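Local structure of amidohydrolase family protein (Acinetobacter baumannii, 4I6K) at residues A[247-252]-A[258-263]; A[57-62]-A[90-95]; A[225-230]-A[268-273]; A[206-211]-A[286-291]. The protein probably hydrolyses 2-pyrone-4,6-dicarboxylic acid or a related lactone, as a member of the amidohydrolase family with a barrel of parallel strands. All blocks are in the same frame, centred on the assembly; numbering follows the deposited sequence. Where two conformers were deposited one is given.

Interaction 1 (A[247-252]-A[258-263])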
loop_
_atom_site.group_PDB
_atom_site.type_symbol
_atom_site.label_atom_id
_atom_site.label_comp_id
_atom_site.label_asym_id
_atom_site.label_seq_id
_atom_site.Cartn_x
_atom_site.Cartn_y
_atom_site.Cartn_z
ATOM N N SER A 247 5.162 7.082 -2.560
ATOM C CA SER A 247 6.611 7.141 -2.666
ATOM C C SER A 247 7.241 5.792 -2.307
ATOM O O SER A 247 8.306 5.441 -2.818
ATOM C CB SER A 247 7.170 8.228 -1.728
ATOM O OG SER A 247 7.135 7.809 -0.358
ATOM N N ASP A 248 6.584 5.049 -1.422
ATOM C CA ASP A 248 7.210 3.909 -0.764
ATOM C C ASP A 248 8.549 4.290 -0.139
ATOM O O ASP A 248 9.464 3.470 -0.056
ATOM C CB ASP A 248 7.403 2.758 -1.755
ATOM C CG ASP A 248 7.820 1.468 -1.075
ATOM O OD1 ASP A 248 8.980 1.045 -1.262
ATOM O OD2 ASP A 248 6.987 0.877 -0.355
ATOM N N TRP A 249 8.656 5.540 0.301
ATOM C CA TRP A 249 9.738 5.956 1.191
ATOM C C TRP A 249 9.716 5.142 2.509
ATOM O O TRP A 249 8.646 4.835 3.042
ATOM C CB TRP A 249 9.622 7.458 1.468
ATOM C CG TRP A 249 10.730 7.996 2.300
ATOM C CD1 TRP A 249 11.939 8.457 1.864
ATOM C CD2 TRP A 249 10.740 8.124 3.734
ATOM N NE1 TRP A 249 12.694 8.880 2.932
ATOM C CE2 TRP A 249 11.984 8.681 4.091
ATOM C CE3 TRP A 249 9.819 7.823 4.742
ATOM C CZ2 TRP A 249 12.332 8.938 5.421
ATOM C CZ3 TRP A 249 10.165 8.082 6.062
ATOM C CH2 TRP A 249 11.412 8.627 6.389
ATOM N N PRO A 250 10.897 4.794 3.056
ATOM C CA PRO A 250 12.233 5.165 2.619
ATOM C C PRO A 250 12.867 4.116 1.718
ATOM O O PRO A 250 14.080 3.917 1.787
ATOM C CB PRO A 250 13.000 5.201 3.932
ATOM C CG PRO A 250 12.406 4.026 4.697
ATOM C CD PRO A 250 10.948 3.936 4.256
ATOM N N HIS A 251 12.057 3.432 0.913
ATOM C CA HIS A 251 12.566 2.578 -0.177
ATOM C C HIS A 251 13.498 1.509 0.323
ATOM O O HIS A 251 14.642 1.420 -0.136
ATOM C CB HIS A 251 13.278 3.428 -1.241
ATOM C CG HIS A 251 12.601 4.738 -1.499
ATOM N ND1 HIS A 251 13.164 5.951 -1.159
ATOM C CD2 HIS A 251 11.377 5.021 -2.006
ATOM C CE1 HIS A 251 12.327 6.926 -1.470
ATOM N NE2 HIS A 251 11.235 6.388 -1.982
ATOM N N THR A 252 13.006 0.699 1.261
ATOM C CA THR A 252 13.826 -0.316 1.943
ATOM C C THR A 252 14.476 -1.316 0.993
ATOM O O THR A 252 13.838 -1.787 0.045
ATOM C CB THR A 252 13.006 -1.126 2.985
ATOM O OG1 THR A 252 11.732 -1.507 2.427
ATOM C CG2 THR A 252 12.808 -0.311 4.274
ATOM N N ILE A 258 17.462 4.583 -4.720
ATOM C CA ILE A 258 16.199 5.321 -4.771
ATOM C C ILE A 258 16.027 6.418 -3.723
ATOM O O ILE A 258 16.037 6.154 -2.521
ATOM C CB ILE A 258 14.992 4.362 -4.667
ATOM C CG1 ILE A 258 15.108 3.245 -5.711
ATOM C CG2 ILE A 258 13.695 5.148 -4.850
ATOM C CD1 ILE A 258 14.830 3.716 -7.158
ATOM N N THR A 259 15.836 7.644 -4.197
ATOM C CA THR A 259 15.491 8.764 -3.337
ATOM C C THR A 259 14.018 9.111 -3.513
ATOM O O THR A 259 13.355 8.668 -4.468
ATOM C CB THR A 259 16.290 10.034 -3.710
ATOM O OG1 THR A 259 15.960 10.423 -5.051
ATOM C CG2 THR A 259 17.790 9.787 -3.605
ATOM N N TYR A 260 13.512 9.933 -2.601
ATOM C CA TYR A 260 12.179 10.469 -2.761
ATOM C C TYR A 260 12.054 11.110 -4.137
ATOM O O TYR A 260 11.083 10.865 -4.860
ATOM C CB TYR A 260 11.866 11.480 -1.674
ATOM C CG TYR A 260 10.392 11.578 -1.418
ATOM C CD1 TYR A 260 9.772 10.706 -0.541
ATOM C CD2 TYR A 260 9.616 12.532 -2.072
ATOM C CE1 TYR A 260 8.414 10.781 -0.308
ATOM C CE2 TYR A 260 8.257 12.616 -1.857
ATOM C CZ TYR A 260 7.658 11.738 -0.973
ATOM O OH TYR A 260 6.302 11.815 -0.750
ATOM N N GLU A 261 13.040 11.921 -4.511
ATOM C CA GLU A 261 13.003 12.607 -5.808
ATOM C C GLU A 261 12.928 11.618 -6.971
ATOM O O GLU A 261 12.228 11.852 -7.963
ATOM C CB GLU A 261 14.209 13.530 -5.971
ATOM C CG GLU A 261 14.192 14.714 -5.018
ATOM C CD GLU A 261 14.102 14.272 -3.579
ATOM O OE1 GLU A 261 14.734 13.246 -3.244
ATOM O OE2 GLU A 261 13.389 14.934 -2.786
ATOM N N ASP A 262 13.651 10.511 -6.843
ATOM C CA ASP A 262 13.609 9.447 -7.846
ATOM C C ASP A 262 12.214 8.832 -7.952
ATOM O O ASP A 262 11.748 8.497 -9.045
ATOM C CB ASP A 262 14.625 8.357 -7.502
ATOM C CG ASP A 262 16.051 8.849 -7.603
ATOM O OD1 ASP A 262 16.293 9.804 -8.378
ATOM O OD2 ASP A 262 16.921 8.281 -6.913
ATOM N N ALA A 263 11.565 8.662 -6.804
ATOM C CA ALA A 263 10.200 8.163 -6.778
ATOM C C ALA A 263 9.271 9.128 -7.513
ATOM O O ALA A 263 8.546 8.719 -8.421
ATOM C CB ALA A 263 9.733 7.933 -5.338
#

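Interaction 2 (A[57-62]-A[90-95])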
loop_
_atom_site.group_PDB
_atom_site.type_symbol
_atom_site.label_atom_id
_atom_site.label_comp_id
_atom_site.label_asym_id
_atom_site.label_seq_id
_atom_site.Cartn_x
_atom_site.Cartn_y
_atom_site.Cartn_z
ATOM N N SER A 57 11.622 13.367 9.021
ATOM C CA SER A 57 12.177 13.230 7.686
ATOM C C SER A 57 11.062 13.090 6.643
ATOM O O SER A 57 11.108 13.710 5.579
ATOM C CB SER A 57 13.134 12.036 7.629
ATOM O OG SER A 57 13.801 11.996 6.381
ATOM N N PHE A 58 10.049 12.287 6.962
ATOM C CA PHE A 58 8.967 12.038 6.018
ATOM C C PHE A 58 8.120 13.282 5.735
ATOM O O PHE A 58 7.864 13.610 4.573
ATOM C CB PHE A 58 8.089 10.879 6.488
ATOM C CG PHE A 58 6.913 10.621 5.598
ATOM C CD1 PHE A 58 7.091 10.393 4.250
ATOM C CD2 PHE A 58 5.625 10.615 6.110
ATOM C CE1 PHE A 58 6.001 10.163 3.427
ATOM C CE2 PHE A 58 4.532 10.385 5.295
ATOM C CZ PHE A 58 4.718 10.157 3.955
ATOM N N ILE A 59 7.680 13.966 6.788
ATOM C CA ILE A 59 6.935 15.209 6.609
ATOM C C ILE A 59 7.804 16.218 5.881
ATOM O O ILE A 59 7.304 17.079 5.153
ATOM C CB ILE A 59 6.450 15.823 7.951
ATOM C CG1 ILE A 59 5.010 15.406 8.264
ATOM C CG2 ILE A 59 6.444 17.330 7.859
ATOM C CD1 ILE A 59 4.789 13.935 8.335
ATOM N N SER A 60 9.116 16.113 6.067
ATOM C CA SER A 60 10.028 17.030 5.389
ATOM C C SER A 60 10.021 16.834 3.873
ATOM O O SER A 60 10.109 17.797 3.115
ATOM C CB SER A 60 11.443 16.874 5.924
ATOM O OG SER A 60 12.282 17.827 5.319
ATOM N N HIS A 61 9.930 15.583 3.430
ATOM C CA HIS A 61 9.825 15.303 2.000
ATOM C C HIS A 61 8.480 15.741 1.412
ATOM O O HIS A 61 8.420 16.216 0.277
ATOM C CB HIS A 61 10.058 13.824 1.724
ATOM C CG HIS A 61 11.469 13.389 1.953
ATOM N ND1 HIS A 61 11.835 12.564 2.995
ATOM C CD2 HIS A 61 12.609 13.676 1.281
ATOM C CE1 HIS A 61 13.138 12.350 2.949
ATOM N NE2 HIS A 61 13.630 13.011 1.915
ATOM N N LEU A 62 7.406 15.565 2.181
ATOM C CA LEU A 62 6.082 16.014 1.759
ATOM C C LEU A 62 6.093 17.521 1.539
ATOM O O LEU A 62 5.622 18.014 0.513
ATOM C CB LEU A 62 5.017 15.648 2.800
ATOM C CG LEU A 62 4.783 14.163 3.097
ATOM C CD1 LEU A 62 3.533 13.987 3.960
ATOM C CD2 LEU A 62 4.656 13.377 1.808
ATOM N N GLN A 90 -0.238 10.634 15.536
ATOM C CA GLN A 90 -0.596 11.579 16.596
ATOM C C GLN A 90 0.126 12.915 16.489
ATOM O O GLN A 90 -0.458 13.961 16.779
ATOM C CB GLN A 90 -0.341 10.970 17.971
ATOM C CG GLN A 90 -1.456 10.058 18.439
ATOM C CD GLN A 90 -0.948 8.879 19.242
ATOM O OE1 GLN A 90 -0.013 9.010 20.041
ATOM N NE2 GLN A 90 -1.562 7.712 19.032
ATOM N N GLN A 91 1.389 12.891 16.073
ATOM C CA GLN A 91 2.139 14.132 15.904
ATOM C C GLN A 91 1.616 14.979 14.760
ATOM O O GLN A 91 1.652 16.208 14.844
ATOM C CB GLN A 91 3.610 13.854 15.678
ATOM C CG GLN A 91 4.262 13.188 16.846
ATOM C CD GLN A 91 5.725 12.984 16.609
ATOM O OE1 GLN A 91 6.301 11.990 17.041
ATOM N NE2 GLN A 91 6.340 13.918 15.897
ATOM N N TYR A 92 1.148 14.333 13.691
ATOM C CA TYR A 92 0.618 15.069 12.544
ATOM C C TYR A 92 -0.745 14.564 12.106
ATOM O O TYR A 92 -0.945 14.224 10.930
ATOM C CB TYR A 92 1.576 15.002 11.370
ATOM C CG TYR A 92 2.954 15.546 11.666
ATOM C CD1 TYR A 92 3.944 14.725 12.209
ATOM C CD2 TYR A 92 3.272 16.875 11.390
ATOM C CE1 TYR A 92 5.208 15.213 12.474
ATOM C CE2 TYR A 92 4.537 17.378 11.657
ATOM C CZ TYR A 92 5.499 16.541 12.195
ATOM O OH TYR A 92 6.758 17.028 12.454
ATOM N N PRO A 93 -1.702 14.566 13.041
ATOM C CA PRO A 93 -3.014 13.952 12.890
ATOM C C PRO A 93 -3.797 14.590 11.748
ATOM O O PRO A 93 -4.762 14.018 11.249
ATOM C CB PRO A 93 -3.687 14.262 14.225
ATOM C CG PRO A 93 -3.053 15.551 14.654
ATOM C CD PRO A 93 -1.623 15.422 14.237
ATOM N N ASP A 94 -3.370 15.774 11.342
ATOM C CA ASP A 94 -4.070 16.529 10.316
ATOM C C ASP A 94 -3.548 16.185 8.921
ATOM O O ASP A 94 -4.161 16.531 7.914
ATOM C CB ASP A 94 -3.954 18.038 10.601
ATOM C CG ASP A 94 -2.495 18.507 10.792
ATOM O OD1 ASP A 94 -1.641 17.751 11.324
ATOM O OD2 ASP A 94 -2.205 19.656 10.400
ATOM N N ARG A 95 -2.418 15.494 8.869
ATOM C CA ARG A 95 -1.782 15.198 7.589
ATOM C C ARG A 95 -1.615 13.702 7.332
ATOM O O ARG A 95 -1.463 13.281 6.183
ATOM C CB ARG A 95 -0.434 15.927 7.486
ATOM C CG ARG A 95 -0.563 17.430 7.680
ATOM C CD ARG A 95 0.733 18.150 7.459
ATOM N NE ARG A 95 1.203 18.053 6.081
ATOM C CZ ARG A 95 2.414 18.441 5.699
ATOM N NH1 ARG A 95 3.244 18.943 6.602
ATOM N NH2 ARG A 95 2.802 18.330 4.429
#

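Interaction 3 (A[225-230]-A[268-273])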
loop_
_atom_site.group_PDB
_atom_site.type_symbol
_atom_site.label_atom_id
_atom_site.label_comp_id
_atom_site.label_asym_id
_atom_site.label_seq_id
_atom_site.Cartn_x
_atom_site.Cartn_y
_atom_site.Cartn_z
ATOM N N ASN A 225 9.402 0.399 -17.439
ATOM C CA ASN A 225 8.570 0.013 -18.548
ATOM C C ASN A 225 7.435 -0.915 -18.152
ATOM O O ASN A 225 6.305 -0.705 -18.528
ATOM C CB ASN A 225 9.403 -0.590 -19.662
ATOM C CG ASN A 225 8.632 -0.712 -20.927
ATOM O OD1 ASN A 225 8.336 -1.808 -21.380
ATOM N ND2 ASN A 225 8.253 0.421 -21.493
ATOM N N ILE A 226 7.751 -1.920 -17.352
ATOM C CA ILE A 226 6.749 -2.761 -16.722
ATOM C C ILE A 226 5.717 -1.860 -16.053
ATOM O O ILE A 226 4.533 -1.912 -16.390
ATOM C CB ILE A 226 7.383 -3.697 -15.702
ATOM C CG1 ILE A 226 8.368 -4.625 -16.412
ATOM C CG2 ILE A 226 6.309 -4.510 -14.990
ATOM C CD1 ILE A 226 7.734 -5.329 -17.611
ATOM N N ALA A 227 6.166 -1.013 -15.127
ATOM C CA ALA A 227 5.259 -0.050 -14.494
ATOM C C ALA A 227 4.366 0.680 -15.523
ATOM O O ALA A 227 3.156 0.807 -15.344
ATOM C CB ALA A 227 6.051 0.950 -13.650
ATOM N N GLN A 228 4.970 1.153 -16.604
ATOM C CA GLN A 228 4.245 1.864 -17.663
ATOM C C GLN A 228 3.173 0.996 -18.373
ATOM O O GLN A 228 2.070 1.468 -18.676
ATOM C CB GLN A 228 5.250 2.412 -18.684
ATOM C CG GLN A 228 5.073 3.872 -19.008
ATOM C CD GLN A 228 6.316 4.468 -19.648
ATOM O OE1 GLN A 228 6.575 5.668 -19.534
ATOM N NE2 GLN A 228 7.098 3.625 -20.319
ATOM N N GLN A 229 3.510 -0.261 -18.652
ATOM C CA GLN A 229 2.565 -1.182 -19.262
ATOM C C GLN A 229 1.387 -1.453 -18.332
ATOM O O GLN A 229 0.223 -1.419 -18.746
ATOM C CB GLN A 229 3.247 -2.509 -19.558
ATOM C CG GLN A 229 4.272 -2.474 -20.668
ATOM C CD GLN A 229 4.686 -3.870 -21.070
ATOM O OE1 GLN A 229 3.877 -4.637 -21.604
ATOM N NE2 GLN A 229 5.944 -4.223 -20.795
ATOM N N ALA A 230 1.705 -1.759 -17.076
ATOM C CA ALA A 230 0.686 -2.063 -16.074
ATOM C C ALA A 230 -0.270 -0.889 -15.978
ATOM O O ALA A 230 -1.482 -1.066 -15.986
ATOM C CB ALA A 230 1.326 -2.360 -14.733
ATOM N N LYS A 268 6.102 10.648 -12.819
ATOM C CA LYS A 268 5.790 11.585 -13.895
ATOM C C LYS A 268 6.124 10.973 -15.248
ATOM O O LYS A 268 5.564 11.360 -16.269
ATOM C CB LYS A 268 6.559 12.890 -13.703
ATOM C CG LYS A 268 6.240 13.632 -12.412
ATOM C CD LYS A 268 6.903 15.016 -12.398
ATOM C CE LYS A 268 6.682 15.741 -11.078
ATOM N NZ LYS A 268 7.725 16.775 -10.820
ATOM N N GLN A 269 7.101 10.082 -15.277
ATOM C CA GLN A 269 7.360 9.277 -16.455
ATOM C C GLN A 269 6.327 8.236 -16.783
ATOM O O GLN A 269 5.926 8.090 -17.916
ATOM C CB GLN A 269 8.722 8.635 -16.378
ATOM C CG GLN A 269 9.775 9.534 -16.913
ATOM C CD GLN A 269 11.137 9.159 -16.444
ATOM O OE1 GLN A 269 11.995 10.021 -16.255
ATOM N NE2 GLN A 269 11.353 7.867 -16.238
ATOM N N ILE A 270 5.890 7.517 -15.776
ATOM C CA ILE A 270 4.790 6.579 -15.932
ATOM C C ILE A 270 3.475 7.304 -16.228
ATOM O O ILE A 270 2.742 6.930 -17.135
ATOM C CB ILE A 270 4.599 5.727 -14.668
ATOM C CG1 ILE A 270 5.801 4.796 -14.474
ATOM C CG2 ILE A 270 3.298 4.922 -14.759
ATOM C CD1 ILE A 270 6.143 4.542 -13.023
ATOM N N VAL A 271 3.176 8.335 -15.447
ATOM C CA VAL A 271 1.951 9.091 -15.634
ATOM C C VAL A 271 2.294 10.462 -16.182
ATOM O O VAL A 271 2.435 11.434 -15.435
ATOM C CB VAL A 271 1.171 9.246 -14.314
ATOM C CG1 VAL A 271 -0.189 9.904 -14.565
ATOM C CG2 VAL A 271 1.000 7.891 -13.652
ATOM N N PHE A 272 2.430 10.529 -17.498
ATOM C CA PHE A 272 2.811 11.755 -18.166
ATOM C C PHE A 272 1.712 12.832 -18.161
ATOM O O PHE A 272 1.979 14.013 -17.912
ATOM C CB PHE A 272 3.248 11.442 -19.595
ATOM C CG PHE A 272 3.875 12.606 -20.283
ATOM C CD1 PHE A 272 3.660 12.838 -21.632
ATOM C CD2 PHE A 272 4.664 13.499 -19.564
ATOM C CE1 PHE A 272 4.236 13.925 -22.257
ATOM C CE2 PHE A 272 5.240 14.591 -20.182
ATOM C CZ PHE A 272 5.026 14.805 -21.529
ATOM N N ASP A 273 0.478 12.419 -18.429
ATOM C CA ASP A 273 -0.641 13.345 -18.548
ATOM C C ASP A 273 -1.033 13.959 -17.200
ATOM O O ASP A 273 -1.378 13.245 -16.249
ATOM C CB ASP A 273 -1.832 12.637 -19.197
ATOM C CG ASP A 273 -3.074 13.494 -19.222
ATOM O OD1 ASP A 273 -3.163 14.447 -18.420
ATOM O OD2 ASP A 273 -3.968 13.211 -20.041
#

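Interaction 4 (A[206-211]-A[286-291])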
loop_
_atom_site.group_PDB
_atom_site.type_symbol
_atom_site.label_atom_id
_atom_site.label_comp_id
_atom_site.label_asym_id
_atom_site.label_seq_id
_atom_site.Cartn_x
_atom_site.Cartn_y
_atom_site.Cartn_z
ATOM N N GLN A 206 -14.683 -2.176 -6.467
ATOM C CA GLN A 206 -14.062 -2.567 -5.199
ATOM C C GLN A 206 -12.560 -2.384 -5.077
ATOM O O GLN A 206 -12.057 -2.102 -3.982
ATOM C CB GLN A 206 -14.394 -4.007 -4.831
ATOM C CG GLN A 206 -13.700 -4.421 -3.543
ATOM C CD GLN A 206 -13.939 -5.872 -3.194
ATOM O OE1 GLN A 206 -13.960 -6.742 -4.069
ATOM N NE2 GLN A 206 -14.121 -6.141 -1.912
ATOM N N HIS A 207 -11.841 -2.572 -6.176
ATOM C CA HIS A 207 -10.384 -2.635 -6.095
ATOM C C HIS A 207 -9.690 -1.344 -6.459
ATOM O O HIS A 207 -10.124 -0.648 -7.370
ATOM C CB HIS A 207 -9.853 -3.762 -6.969
ATOM C CG HIS A 207 -10.385 -5.100 -6.587
ATOM N ND1 HIS A 207 -11.378 -5.736 -7.301
ATOM C CD2 HIS A 207 -10.088 -5.911 -5.549
ATOM C CE1 HIS A 207 -11.654 -6.893 -6.728
ATOM N NE2 HIS A 207 -10.886 -7.023 -5.661
ATOM N N TRP A 208 -8.611 -1.043 -5.732
ATOM C CA TRP A 208 -7.750 0.112 -5.989
ATOM C C TRP A 208 -6.326 -0.388 -6.180
ATOM O O TRP A 208 -5.908 -1.354 -5.526
ATOM C CB TRP A 208 -7.763 1.093 -4.812
ATOM C CG TRP A 208 -9.106 1.627 -4.462
ATOM C CD1 TRP A 208 -10.144 0.937 -3.904
ATOM C CD2 TRP A 208 -9.567 2.974 -4.644
ATOM N NE1 TRP A 208 -11.230 1.770 -3.736
ATOM C CE2 TRP A 208 -10.895 3.029 -4.169
ATOM C CE3 TRP A 208 -8.986 4.137 -5.158
ATOM C CZ2 TRP A 208 -11.653 4.204 -4.200
ATOM C CZ3 TRP A 208 -9.745 5.311 -5.186
ATOM C CH2 TRP A 208 -11.060 5.331 -4.713
ATOM N N ILE A 209 -5.575 0.278 -7.056
ATOM C CA ILE A 209 -4.179 -0.088 -7.263
ATOM C C ILE A 209 -3.222 1.070 -7.007
ATOM O O ILE A 209 -3.442 2.198 -7.481
ATOM C CB ILE A 209 -3.934 -0.604 -8.677
ATOM C CG1 ILE A 209 -4.854 -1.781 -8.962
ATOM C CG2 ILE A 209 -2.484 -1.009 -8.819
ATOM C CD1 ILE A 209 -5.020 -2.066 -10.425
ATOM N N LYS A 210 -2.166 0.777 -6.246
ATOM C CA LYS A 210 -1.112 1.743 -5.967
ATOM C C LYS A 210 -0.074 1.665 -7.074
ATOM O O LYS A 210 0.442 0.584 -7.352
ATOM C CB LYS A 210 -0.447 1.448 -4.617
ATOM C CG LYS A 210 -1.392 1.357 -3.424
ATOM C CD LYS A 210 -0.765 2.026 -2.212
ATOM C CE LYS A 210 -1.367 1.538 -0.920
ATOM N NZ LYS A 210 -0.799 2.293 0.241
ATOM N N VAL A 211 0.233 2.800 -7.706
ATOM C CA VAL A 211 1.264 2.828 -8.753
ATOM C C VAL A 211 2.606 3.252 -8.155
ATOM O O VAL A 211 3.306 4.112 -8.683
ATOM C CB VAL A 211 0.885 3.741 -9.954
ATOM C CG1 VAL A 211 -0.307 3.165 -10.740
ATOM C CG2 VAL A 211 0.593 5.172 -9.492
ATOM N N THR A 286 -8.019 11.208 -2.144
ATOM C CA THR A 286 -8.949 11.927 -1.305
ATOM C C THR A 286 -10.201 11.086 -1.068
ATOM O O THR A 286 -10.639 10.936 0.077
ATOM C CB THR A 286 -9.347 13.263 -1.919
ATOM O OG1 THR A 286 -8.193 14.103 -1.977
ATOM C CG2 THR A 286 -10.438 13.934 -1.060
ATOM N N GLU A 287 -10.762 10.533 -2.147
ATOM C CA GLU A 287 -11.976 9.722 -2.072
ATOM C C GLU A 287 -11.756 8.441 -1.269
ATOM O O GLU A 287 -12.556 8.081 -0.414
ATOM C CB GLU A 287 -12.465 9.371 -3.483
ATOM C CG GLU A 287 -12.874 10.580 -4.317
ATOM C CD GLU A 287 -13.404 10.201 -5.695
ATOM O OE1 GLU A 287 -14.239 10.954 -6.249
ATOM O OE2 GLU A 287 -12.992 9.146 -6.219
ATOM N N LEU A 288 -10.663 7.748 -1.557
ATOM C CA LEU A 288 -10.363 6.495 -0.874
ATOM C C LEU A 288 -10.126 6.693 0.623
ATOM O O LEU A 288 -10.757 6.040 1.451
ATOM C CB LEU A 288 -9.163 5.793 -1.522
ATOM C CG LEU A 288 -8.597 4.543 -0.817
ATOM C CD1 LEU A 288 -9.563 3.379 -0.859
ATOM C CD2 LEU A 288 -7.261 4.147 -1.429
ATOM N N PHE A 289 -9.204 7.578 0.974
ATOM C CA PHE A 289 -8.847 7.747 2.377
ATOM C C PHE A 289 -9.704 8.803 3.056
ATOM O O PHE A 289 -9.578 9.037 4.251
ATOM C CB PHE A 289 -7.362 8.092 2.524
ATOM C CG PHE A 289 -6.444 7.027 2.001
ATOM C CD1 PHE A 289 -5.910 7.123 0.723
ATOM C CD2 PHE A 289 -6.119 5.929 2.784
ATOM C CE1 PHE A 289 -5.065 6.139 0.228
ATOM C CE2 PHE A 289 -5.273 4.934 2.300
ATOM C CZ PHE A 289 -4.744 5.041 1.014
ATOM N N GLY A 290 -10.573 9.446 2.289
ATOM C CA GLY A 290 -11.445 10.460 2.853
ATOM C C GLY A 290 -10.657 11.489 3.633
ATOM O O GLY A 290 -10.991 11.794 4.779
ATOM N N PHE A 291 -9.601 12.019 3.016
ATOM C CA PHE A 291 -8.812 13.096 3.621
ATOM C C PHE A 291 -9.575 14.412 3.565
ATOM O O PHE A 291 -10.493 14.559 2.765
ATOM C CB PHE A 291 -7.468 13.257 2.912
ATOM C CG PHE A 291 -6.367 12.396 3.476
ATOM C CD1 PHE A 291 -5.865 12.631 4.753
ATOM C CD2 PHE A 291 -5.811 11.370 2.720
ATOM C CE1 PHE A 291 -4.846 11.856 5.273
ATOM C CE2 PHE A 291 -4.788 10.589 3.233
ATOM C CZ PHE A 291 -4.302 10.835 4.513
#

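Interaction 1 (A[247-252]-A[258-263])
His-251, Tyr-260 and Ser-247 bury the most surface where the loop after strand 243-244 meets the start of helix 260-270. The imidazole of His-251 is clamped between two groups. CG2 of Ile-258 lies over the centre of one face, 3.6 Å from the ring centroid and 14° off the normal, a CH-pi contact; CA of Trp-249 covers the opposite face nearer the rim. Ser-247 O sits at the ring's edge, in plane, 3.2 Å from His-251 NE2, and His-251 ND1 is 3.2 Å from Ile-258 O. In the amidohydrolase barrel this loop follows the last strand on the side of the ligand: a citrate lies about 7 Å from the His-251 side chain, and Asp-248 of the same loop forms a salt bridge with Arg-216. The helix starts with a capping box, Asp-262 N donating to Thr-259 OG1 (2.9 Å) and Thr-259 N to Asp-262 OD2 (3.0 Å). Tyr-260, its CG anti to the backbone N (chi1 -154°), turns its ring edge to Trp-249 CB, which lies 3.8 Å from Tyr-260 CD1. The Tyr-260 hydroxyl and Ser-247 OG both hydrogen-bond to Asp-29 of strand 28-32. Ser-247 OG also accepts from Trp-249 N at 2.8 Å, N-H...O angle 162°, closing an ST turn.

Interaction 2 (A[57-62]-A[90-95])
This is a mostly apolar packing contact on the outside of the alpha/beta barrel, between helix 55-64 and the turn that leads from helix 83-91 into strand 96-100. In the repeating strand-helix order of the fold, these are successive helices of the outer layer, and Ile-59 lies between helix 55-64 and the turn after helix 83-91. Its CG1 stands over the centre of the Tyr-92 ring, 3.8 Å from the centroid and only 8° off the normal, a CH-pi contact, while Ile-59 CD1 extends across the same ring to 4.0 Å from Tyr-92 CD1. The other branch, Ile-59 CG2, meets Arg-95 NH1 at 3.8 Å. Tyr-92 is the first residue to leave the helical conformation, and its carbonyl accepts from Arg-95 N, a turn from which both side chains start toward helix 55-64. The arginine chain bends at chi3 (65°), bringing its guanidinium alongside the helix, where a salt bridge to Asp-63 and hydrogen bonds to the carbonyls of Phe-67 and Thr-68 take its N-H groups. Its charged end is therefore held by polar partners while its flat group rests on aliphatic carbon: Ile-59 CG1 lies over one face, and Leu-62 CB approaches Arg-95 NH2 to 3.8 Å.

Interaction 3 (A[225-230]-A[268-273])
Two helices that follow the last two strands of the barrel, 222-237 and 260-270, come together here in the outer helical layer, the second at its C-terminal end. The backbones approach closely, with Gln-228 CA 5.1 Å from Ile-270 CA, and a small residue at the interface suits that distance. Ala-227 CB presses against the far end of Ile-270, 3.6 Å from CD1 and 3.9 Å from CG1 of that residue. With CG1 of Ile-270 anti to the carbonyl carbon (chi1 -67°), the longer branch runs along the alanine methyl, and CG2 points to the Ala-227 carbonyl, 4.2 Å from its O. The same alanine also touches Phe-181, Phe-214 and Leu-217, and Ile-270 reaches Tyr-231, which continue this apolar patch. Toward the surface Gln-228 reaches across, its chain extended beyond CG, passing Ile-270 CA at 4.1 Å from Gln-228 CG and bringing its terminal amide, whose orientation is doubtful, up to the Gln-269 carbonyl. Past Ile-270 the chain leaves the helix at Val-271, and Asp-273 caps the start of helix 274-289. The contact thus rests mainly on aliphatic packing, with the amide at the margin possibly adding a hydrogen bond.

Interaction 4 (A[206-211]-A[286-291])
Strand 207-210 of the parallel barrel sheet is met here by the end of helix 274-289, the C-terminal helix of the chain, which packs across the barrel's end. Apolar contact dominates, and one tryptophan-leucine pair carries it. Leu-288 lays its side chain over one face of the Trp-208 indole, the two chains passing each other in opposite directions. With CG anti to the backbone N (chi1 172°), Leu-288 puts CD1 above the five-membered ring, 3.6 Å from its centroid and 12° off the normal, a CH-pi contact. Farther along the same indole, Leu-288 CB covers the six-membered ring, 3.7 Å from both Trp-208 CZ3 and CH2, so one side chain spans both rings. Leu-288 also touches Ile-244 of the neighbouring strand, extending the hydrophobic patch. Polar interactions bind the strand side to other parts of the fold: Trp-208 NE1 hydrogen-bonds to Asp-175, and Lys-242 makes a cation-pi contact with the indole. Lys-210, whose NZ joins Glu-154 in a salt bridge and also hydrogen-bonds to Thr-30 O and His-31, points into the barrel. At the margin of the contact, Glu-287 CB comes no nearer than 4.5 Å to Trp-208 CH2.

Interactions 1 and 2 adjoin through helix 55-64, with centres about 16 Å apart: Trp-249 CZ3 packs 3.5 Å from Phe-58 CB, and Tyr-260 OH lies 3.4 Å from Leu-62 CD2. Interaction 1 is near the bound citrate, probably a guest from the crystallisation liquor, with the His-251 side chain about 7 Å away. Interactions 1 and 3 use the two ends of helix 260-270, their nearest atoms about 5 Å apart without touching. Interaction 4 brackets both along the chain and meets interaction 2 where Phe-291 CE1 comes 3.8 Å from Arg-95 O. Interactions 2 and 3 are far apart, their centres about 27 Å from each other.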